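Local coordinates for centromeric protein-C, isoform A (Drosophila melanogaster, PDB 6O2K) that dimerises through its C-terminal cupin domain and probably serves as an adaptor linking centromeric chromatin to other kinetochore proteins, at the interface of chains A and B. Coordinates in Å, arbitrary orientation; residue numbers count along the deposited sequence, not the author numbering. Chains: chain A/B, Centromeric protein-C, isoform A.

Contact 1: the interface of chains A and B. Residues chain A 32, 34, 37; chain B 107, 109, 117.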
loop_
_atom_site.group_PDB
_atom_site.type_symbol
_atom_site.label_atom_id
_atom_site.label_comp_id
_atom_site.label_asym_id
_atom_site.label_seq_id
_atom_site.Cartn_x
_atom_site.Cartn_y
_atom_site.Cartn_z
ATOM N N ASP A 32 -14.578 -0.742 18.254
ATOM C CA ASP A 32 -14.293 -1.884 17.384
ATOM C C ASP A 32 -13.308 -2.822 18.061
ATOM O O ASP A 32 -12.217 -2.405 18.453
ATOM C CB ASP A 32 -13.731 -1.418 16.032
ATOM C CG ASP A 32 -13.500 -2.570 15.058
ATOM O OD1 ASP A 32 -14.224 -2.653 14.036
ATOM O OD2 ASP A 32 -12.588 -3.392 15.301
ATOM N N ASN A 34 -12.700 -6.037 16.558
ATOM C CA ASN A 34 -12.460 -7.090 15.578
ATOM C C ASN A 34 -10.965 -7.356 15.470
ATOM O O ASN A 34 -10.199 -6.449 15.135
ATOM C CB ASN A 34 -13.025 -6.655 14.227
ATOM C CG ASN A 34 -13.032 -7.763 13.200
ATOM O OD1 ASN A 34 -12.452 -8.834 13.404
ATOM N ND2 ASN A 34 -13.674 -7.498 12.065
ATOM N N VAL A 37 -9.241 -6.423 12.109
ATOM C CA VAL A 37 -9.003 -5.012 11.792
ATOM C C VAL A 37 -7.762 -4.532 12.529
ATOM O O VAL A 37 -7.608 -4.781 13.731
ATOM C CB VAL A 37 -10.222 -4.146 12.165
ATOM C CG1 VAL A 37 -9.874 -2.662 12.027
ATOM C CG2 VAL A 37 -11.422 -4.477 11.264
ATOM N N VAL B 107 -20.022 -10.006 10.612
ATOM C CA VAL B 107 -19.444 -8.916 11.387
ATOM C C VAL B 107 -19.245 -7.715 10.474
ATOM O O VAL B 107 -18.778 -7.853 9.337
ATOM C CB VAL B 107 -18.115 -9.334 12.054
ATOM C CG1 VAL B 107 -17.442 -8.145 12.716
ATOM C CG2 VAL B 107 -18.364 -10.472 13.094
ATOM N N SER B 109 -17.522 -3.986 9.884
ATOM C CA SER B 109 -16.402 -3.132 10.250
ATOM C C SER B 109 -16.401 -1.883 9.384
ATOM O O SER B 109 -16.792 -1.921 8.217
ATOM C CB SER B 109 -15.043 -3.849 10.110
ATOM O OG SER B 109 -15.080 -5.179 10.599
ATOM N N ILE B 117 -7.961 -4.416 7.002
ATOM C CA ILE B 117 -8.612 -5.624 7.494
ATOM C C ILE B 117 -7.996 -6.838 6.807
ATOM O O ILE B 117 -7.690 -6.803 5.612
ATOM C CB ILE B 117 -10.146 -5.578 7.291
ATOM C CG1 ILE B 117 -10.816 -6.747 8.029
ATOM C CG2 ILE B 117 -10.508 -5.608 5.804
ATOM C CD1 ILE B 117 -12.351 -6.634 8.080
HETATM O O HOH W 1 -16.121 -5.150 13.696
#
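The hydroxyl OG of B:Ser109 is gripped from two directions in the CENP-C cupin dimer interface, where a segment of one subunit lies against strand 107-112 of the other cupin domain. A:Asn34 gives it the amide N-H of ND2 at 3.1 Å, with the hydroxyl almost in the amide plane and the bond moderately bent, 148° at the hydrogen. A water also lies 3.3 Å from B:Ser109 OG and 3.2 Å from OD1 of A:Asp32, a long bridge that brings the carboxylate into the same network. The other oxygen, OD2 of A:Asp32, takes the backbone N-H of A:Asn34 at 2.9 Å from above the carboxylate plane, so A:Asp32 acts as a second-shell support for the asparagine. With CG of A:Asn34 opposite its own backbone N (chi1 -171°), the amide reaches across the boundary, and ND2 also passes CG1 of B:Val107 at 3.9 Å. Replacing A:Asn34 with an alanine would probably leave the serine hydroxyl without its amide donor and B:Val107 without that cover. Beside the polar group, A:Val37 pairs with B:Ile117 in an antiparallel bridge; its CG2 touches CD1 of B:Ile117 at 4.0 Å and CB of B:Ser109 at 3.9 Å.

Contact 2: the interface of chains A and B. Residues chain A 14, 38-40, 56; chain B 113-115.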
loop_
_atom_site.group_PDB
_atom_site.type_symbol
_atom_site.label_atom_id
_atom_site.label_comp_id
_atom_site.label_asym_id
_atom_site.label_seq_id
_atom_site.Cartn_x
_atom_site.Cartn_y
_atom_site.Cartn_z
ATOM N N LEU A 14 -2.983 11.350 8.048
ATOM C CA LEU A 14 -2.310 10.058 8.048
ATOM C C LEU A 14 -0.903 10.188 7.486
ATOM O O LEU A 14 0.066 9.681 8.070
ATOM C CB LEU A 14 -3.114 9.038 7.243
ATOM C CG LEU A 14 -2.336 7.763 6.909
ATOM C CD1 LEU A 14 -2.087 6.963 8.181
ATOM C CD2 LEU A 14 -3.067 6.940 5.886
ATOM N N SER A 38 -6.878 -3.831 11.814
ATOM C CA SER A 38 -5.789 -3.088 12.432
ATOM C C SER A 38 -5.896 -1.638 11.974
ATOM O O SER A 38 -5.721 -1.342 10.783
ATOM C CB SER A 38 -4.428 -3.681 12.063
ATOM O OG SER A 38 -3.399 -3.061 12.825
ATOM N N SER A 39 -6.173 -0.740 12.915
ATOM C CA SER A 39 -6.454 0.649 12.578
ATOM C C SER A 39 -5.152 1.426 12.415
ATOM O O SER A 39 -4.113 1.054 12.960
ATOM C CB SER A 39 -7.320 1.284 13.667
ATOM O OG SER A 39 -8.665 0.867 13.514
ATOM N N ALA A 40 -5.208 2.513 11.635
ATOM C CA ALA A 40 -4.012 3.341 11.504
ATOM C C ALA A 40 -3.610 3.932 12.850
ATOM O O ALA A 40 -2.419 4.176 13.094
ATOM C CB ALA A 40 -4.240 4.437 10.451
ATOM N N TYR A 56 1.351 -2.985 11.008
ATOM C CA TYR A 56 -0.006 -3.343 11.392
ATOM C C TYR A 56 0.018 -4.610 12.239
ATOM O O TYR A 56 0.925 -5.437 12.127
ATOM C CB TYR A 56 -0.884 -3.566 10.153
ATOM C CG TYR A 56 -1.168 -2.299 9.396
ATOM C CD1 TYR A 56 -2.151 -1.424 9.827
ATOM C CD2 TYR A 56 -0.447 -1.974 8.252
ATOM C CE1 TYR A 56 -2.400 -0.251 9.145
ATOM C CE2 TYR A 56 -0.686 -0.809 7.573
ATOM C CZ TYR A 56 -1.656 0.050 8.021
ATOM O OH TYR A 56 -1.898 1.225 7.328
ATOM N N VAL B 113 -9.140 5.960 6.165
ATOM C CA VAL B 113 -7.885 5.916 5.428
ATOM C C VAL B 113 -6.753 5.419 6.323
ATOM O O VAL B 113 -6.618 5.824 7.486
ATOM C CB VAL B 113 -7.585 7.298 4.824
ATOM C CG1 VAL B 113 -7.250 8.324 5.914
ATOM C CG2 VAL B 113 -6.469 7.179 3.791
ATOM N N GLY B 114 -5.953 4.498 5.782
ATOM C CA GLY B 114 -4.873 3.867 6.504
ATOM C C GLY B 114 -5.280 2.672 7.337
ATOM O O GLY B 114 -4.393 1.963 7.850
ATOM N N ASP B 115 -6.581 2.422 7.496
ATOM C CA ASP B 115 -7.040 1.232 8.207
ATOM C C ASP B 115 -6.958 0.013 7.293
ATOM O O ASP B 115 -7.113 0.114 6.071
ATOM C CB ASP B 115 -8.486 1.402 8.694
ATOM C CG ASP B 115 -8.647 2.507 9.706
ATOM O OD1 ASP B 115 -7.629 3.019 10.229
ATOM O OD2 ASP B 115 -9.814 2.872 9.987
#
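A turn of the cupin domain, B:Val113 to B:Asp115, joins strand 107-112 to strand 116-119 and docks against the partner where helix 6-18, the short strand 37-38 and the 3-10 helix 40-42 come together. The turn bends at B:Gly114, whose positive phi (85°) is readily adopted by a residue lacking a side chain. Its carbonyl O accepts a 2.7 Å bond from the phenol OH of A:Tyr56, which approaches obliquely, tilted a little from the carbonyl plane. The ring is brought there by a chi1 of -69°, which sets CG opposite the tyrosine's own carbonyl carbon, and OG of A:Ser38 lies in plane at the ring edge.

Next along the turn, B:Asp115 uses OD1 to receive the backbone N-H of A:Ala40 at 2.8 Å. The bond is nearly straight at the hydrogen and arrives on the anti side of the carboxylate, tilted 27° out of its plane. Because A:Ala40 begins the 3-10 helix, the aspartate receives an N-H at the helix start, and the helix end may help to stabilise its negative charge. OD1 also lies near CA of A:Ser39.

Apolar packing comes from CB of A:Ala40, 4.0 Å from CA of B:Gly114, and from A:Leu14, projecting from the N-terminal helix. One methyl branch of A:Leu14, CD2, presses on CA of B:Gly114 at 3.6 Å, and the same methyl reaches CG2 of B:Val113 at 4.0 Å.

Contact 3: the interface of chains A and B. Residues chain A 107-109, 111, 117; chain B 31, 34, 37.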
loop_
_atom_site.group_PDB
_atom_site.type_symbol
_atom_site.label_atom_id
_atom_site.label_comp_id
_atom_site.label_asym_id
_atom_site.label_seq_id
_atom_site.Cartn_x
_atom_site.Cartn_y
_atom_site.Cartn_z
ATOM N N VAL A 107 21.290 -4.573 -10.043
ATOM C CA VAL A 107 20.286 -3.784 -10.743
ATOM C C VAL A 107 19.994 -2.577 -9.866
ATOM O O VAL A 107 19.881 -2.706 -8.642
ATOM C CB VAL A 107 19.005 -4.597 -11.022
ATOM C CG1 VAL A 107 17.940 -3.722 -11.661
ATOM C CG2 VAL A 107 19.310 -5.819 -11.910
ATOM N N HIS A 108 19.912 -1.399 -10.478
ATOM C CA HIS A 108 19.595 -0.175 -9.760
ATOM C C HIS A 108 18.218 0.311 -10.196
ATOM O O HIS A 108 17.946 0.440 -11.400
ATOM C CB HIS A 108 20.664 0.900 -10.013
ATOM C CG HIS A 108 22.066 0.430 -9.754
ATOM N ND1 HIS A 108 22.565 0.219 -8.484
ATOM C CD2 HIS A 108 23.068 0.108 -10.605
ATOM C CE1 HIS A 108 23.815 -0.201 -8.564
ATOM N NE2 HIS A 108 24.146 -0.274 -9.841
ATOM N N SER A 109 17.365 0.599 -9.222
ATOM C CA SER A 109 16.000 1.035 -9.460
ATOM C C SER A 109 15.751 2.340 -8.721
ATOM O O SER A 109 16.166 2.499 -7.567
ATOM C CB SER A 109 15.002 -0.033 -8.977
ATOM O OG SER A 109 15.131 -1.195 -9.762
ATOM N N LEU A 111 12.547 4.614 -7.523
ATOM C CA LEU A 111 11.117 4.455 -7.280
ATOM C C LEU A 111 10.545 5.745 -6.711
ATOM O O LEU A 111 11.029 6.242 -5.688
ATOM C CB LEU A 111 10.852 3.299 -6.315
ATOM C CG LEU A 111 11.495 1.930 -6.556
ATOM C CD1 LEU A 111 11.031 0.956 -5.481
ATOM C CD2 LEU A 111 11.144 1.410 -7.962
ATOM N N ILE A 117 8.651 -2.514 -6.163
ATOM C CA ILE A 117 9.637 -3.473 -6.644
ATOM C C ILE A 117 9.416 -4.784 -5.901
ATOM O O ILE A 117 9.144 -4.785 -4.694
ATOM C CB ILE A 117 11.086 -2.960 -6.461
ATOM C CG1 ILE A 117 12.085 -3.908 -7.128
ATOM C CG2 ILE A 117 11.425 -2.746 -4.963
ATOM C CD1 ILE A 117 13.495 -3.353 -7.204
ATOM N N SER B 31 13.532 3.347 -14.637
ATOM C CA SER B 31 13.554 2.069 -13.941
ATOM C C SER B 31 12.381 1.166 -14.318
ATOM O O SER B 31 12.412 -0.024 -13.974
ATOM C CB SER B 31 13.568 2.293 -12.428
ATOM O OG SER B 31 14.749 2.974 -12.043
ATOM N N ASN B 34 13.076 -2.180 -15.735
ATOM C CA ASN B 34 13.593 -3.266 -14.896
ATOM C C ASN B 34 12.518 -4.325 -14.657
ATOM O O ASN B 34 11.371 -3.993 -14.334
ATOM C CB ASN B 34 14.095 -2.729 -13.556
ATOM C CG ASN B 34 15.337 -1.856 -13.695
ATOM O OD1 ASN B 34 15.997 -1.846 -14.737
ATOM N ND2 ASN B 34 15.663 -1.130 -12.634
ATOM N N VAL B 37 10.474 -4.157 -11.403
ATOM C CA VAL B 37 9.771 -2.930 -11.042
ATOM C C VAL B 37 8.382 -2.945 -11.673
ATOM O O VAL B 37 8.214 -3.338 -12.834
ATOM C CB VAL B 37 10.577 -1.687 -11.479
ATOM C CG1 VAL B 37 9.722 -0.435 -11.437
ATOM C CG2 VAL B 37 11.812 -1.512 -10.597
#
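B:Asn34 reaches across the dimer boundary to strand 107-111 of chain A, and its side chain can be followed outward from CB. CB starts on a loop of chain B, and a chi1 of -68° swings CG opposite the asparagine's carbonyl carbon, towards the partner strand. There CG packs on methyl CG1 of A:Val107 at 3.8 Å, the two side chains running past one another in opposite directions. OD1 skirts the same methyl, whereas ND2 at the tip carries the polar load. It donates to OG of A:Ser109 at 2.9 Å and to the backbone O of A:His108 at 3.0 Å. Both acceptors lie close to the amide plane, a geometry suited to the two N-H groups of one amide, although the carbonyl of A:His108 is met from above its own plane and both bonds are bent. Paired acceptors of this kind would resist rotation of the amide. A leucine in place of B:Asn34 would probably leave the hydroxyl of A:Ser109 and the carbonyl of A:His108 without this donor.

Beside the amide, CG2 of B:Val37 touches CB of A:Ser109 at 3.9 Å and CD2 of A:Leu111 at 4.0 Å, while CB of B:Ser31 packs against CA of A:Ser109 at 4.0 Å. B:Val37 and A:Ile117 form an antiparallel beta bridge. The site thus ties the segment preceding one cupin barrel to the sheet of the other, helping to hold the dimer together.

Contact 4: the interface of chains A and B. Residues chain A 56-59, 64; chain B 86, 116, 118.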
loop_
_atom_site.group_PDB
_atom_site.type_symbol
_atom_site.label_atom_id
_atom_site.label_comp_id
_atom_site.label_asym_id
_atom_site.label_seq_id
_atom_site.Cartn_x
_atom_site.Cartn_y
_atom_site.Cartn_z
ATOM N N TYR A 56 1.351 -2.985 11.008
ATOM C CA TYR A 56 -0.006 -3.343 11.392
ATOM C C TYR A 56 0.018 -4.610 12.239
ATOM O O TYR A 56 0.925 -5.437 12.127
ATOM C CB TYR A 56 -0.884 -3.566 10.153
ATOM C CG TYR A 56 -1.168 -2.299 9.396
ATOM C CD1 TYR A 56 -2.151 -1.424 9.827
ATOM C CD2 TYR A 56 -0.447 -1.974 8.252
ATOM C CE1 TYR A 56 -2.400 -0.251 9.145
ATOM C CE2 TYR A 56 -0.686 -0.809 7.573
ATOM C CZ TYR A 56 -1.656 0.050 8.021
ATOM O OH TYR A 56 -1.898 1.225 7.328
ATOM N N ASN A 57 -0.985 -4.749 13.100
ATOM C CA ASN A 57 -1.225 -6.021 13.770
ATOM C C ASN A 57 -1.848 -7.004 12.782
ATOM O O ASN A 57 -2.985 -6.814 12.333
ATOM C CB ASN A 57 -2.135 -5.829 14.973
ATOM C CG ASN A 57 -2.544 -7.147 15.582
ATOM O OD1 ASN A 57 -3.536 -7.766 15.172
ATOM N ND2 ASN A 57 -1.761 -7.605 16.539
ATOM N N THR A 58 -1.094 -8.030 12.407
ATOM C CA THR A 58 -1.577 -9.097 11.545
ATOM C C THR A 58 -1.383 -10.417 12.281
ATOM O O THR A 58 -0.589 -10.502 13.225
ATOM C CB THR A 58 -0.838 -9.115 10.194
ATOM O OG1 THR A 58 0.569 -9.054 10.428
ATOM C CG2 THR A 58 -1.256 -7.909 9.305
ATOM N N LYS A 59 -2.142 -11.436 11.866
ATOM C CA LYS A 59 -2.045 -12.741 12.522
ATOM C C LYS A 59 -0.593 -13.202 12.621
ATOM O O LYS A 59 -0.109 -13.561 13.703
ATOM C CB LYS A 59 -2.891 -13.772 11.771
ATOM C CG LYS A 59 -4.319 -13.878 12.282
ATOM C CD LYS A 59 -5.123 -14.923 11.519
ATOM C CE LYS A 59 -6.439 -15.211 12.221
ATOM N NZ LYS A 59 -7.246 -16.243 11.499
ATOM N N LEU A 64 3.096 -6.536 7.194
ATOM C CA LEU A 64 2.702 -5.345 6.443
ATOM C C LEU A 64 3.020 -4.123 7.287
ATOM O O LEU A 64 2.458 -3.969 8.375
ATOM C CB LEU A 64 1.206 -5.377 6.093
ATOM C CG LEU A 64 0.683 -4.165 5.307
ATOM C CD1 LEU A 64 1.347 -4.107 3.928
ATOM C CD2 LEU A 64 -0.830 -4.230 5.131
ATOM N N LYS B 86 -5.547 -8.715 2.263
ATOM C CA LYS B 86 -5.638 -7.583 3.167
ATOM C C LYS B 86 -6.222 -6.416 2.381
ATOM O O LYS B 86 -5.803 -6.162 1.249
ATOM C CB LYS B 86 -4.263 -7.209 3.734
ATOM C CG LYS B 86 -3.590 -8.339 4.500
ATOM C CD LYS B 86 -2.275 -7.945 5.134
ATOM C CE LYS B 86 -1.614 -9.181 5.776
ATOM N NZ LYS B 86 -1.248 -10.224 4.781
ATOM N N MET B 116 -6.740 -1.150 7.899
ATOM C CA MET B 116 -6.607 -2.411 7.182
ATOM C C MET B 116 -7.468 -3.495 7.830
ATOM O O MET B 116 -7.687 -3.504 9.047
ATOM C CB MET B 116 -5.132 -2.874 7.152
ATOM C CG MET B 116 -4.880 -4.113 6.315
ATOM S SD MET B 116 -4.883 -5.577 7.388
ATOM C CE MET B 116 -3.411 -5.236 8.311
ATOM N N GLU B 118 -7.788 -7.902 7.582
ATOM C CA GLU B 118 -7.269 -9.171 7.104
ATOM C C GLU B 118 -8.457 -10.096 6.831
ATOM O O GLU B 118 -9.302 -10.297 7.711
ATOM C CB GLU B 118 -6.331 -9.776 8.166
ATOM C CG GLU B 118 -5.305 -10.783 7.672
ATOM C CD GLU B 118 -4.201 -11.063 8.712
ATOM O OE1 GLU B 118 -4.311 -10.607 9.871
ATOM O OE2 GLU B 118 -3.219 -11.740 8.358
#
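Methyl CE of B:Met116 packs on chain A, touching CB of A:Tyr56 at 3.5 Å and CG2 of A:Thr58 at 3.6 Å, the latter across at about a right angle. Here strand 116-119 of one cupin domain meets the segment that follows strand 51-55 in the other. The methionine starts with CG opposite its backbone N and then bends at chi2 (-96°) and chi3 (-67°), which folds the methyl towards the partner, while its CB lies over the rim of one face of the tyrosine ring.

Two residues along the strand, B:Glu118 stretches out nearly straight beyond CG. Its OE1 accepts the backbone N-H of A:Lys59 at 3.1 Å through the syn lone pair, 164° at the hydrogen. A:Lys59 is poorly ordered, and its ammonium is not in contact with the carboxylate.

Farther out, B:Lys86 of strand 85-89 contributes its aliphatic stem: CD runs beside CD2 of A:Leu64 at 4.0 Å, and CE meets CG2 of A:Thr58 at 3.8 Å. The threonine methyl is therefore shared by methionine and lysine. The patch adds largely apolar surface to the dimer, with the glutamate bond probably helping to position the loop against the strand.

Contact 1 and contact 3 are twin regions of the two-fold dimer with the chains exchanged, their C-alpha centres about 36 Å apart, and they differ in how the asparagine amide is turned and bonded. Contact 2 and contact 4 lie about 10 Å apart and share A:Tyr56, whose hydroxyl serves one and whose CB serves the other. Contact 1 is about 12 Å from contact 2 and about 11 Å from contact 4; the three lie side by side, and strands 107-112 and 116-119 of chain B with their connecting turn supply much of chain B's part in them, joined in contact 4 by strand 85-89. Repeated by symmetry, they join the cupin domains into a dimer.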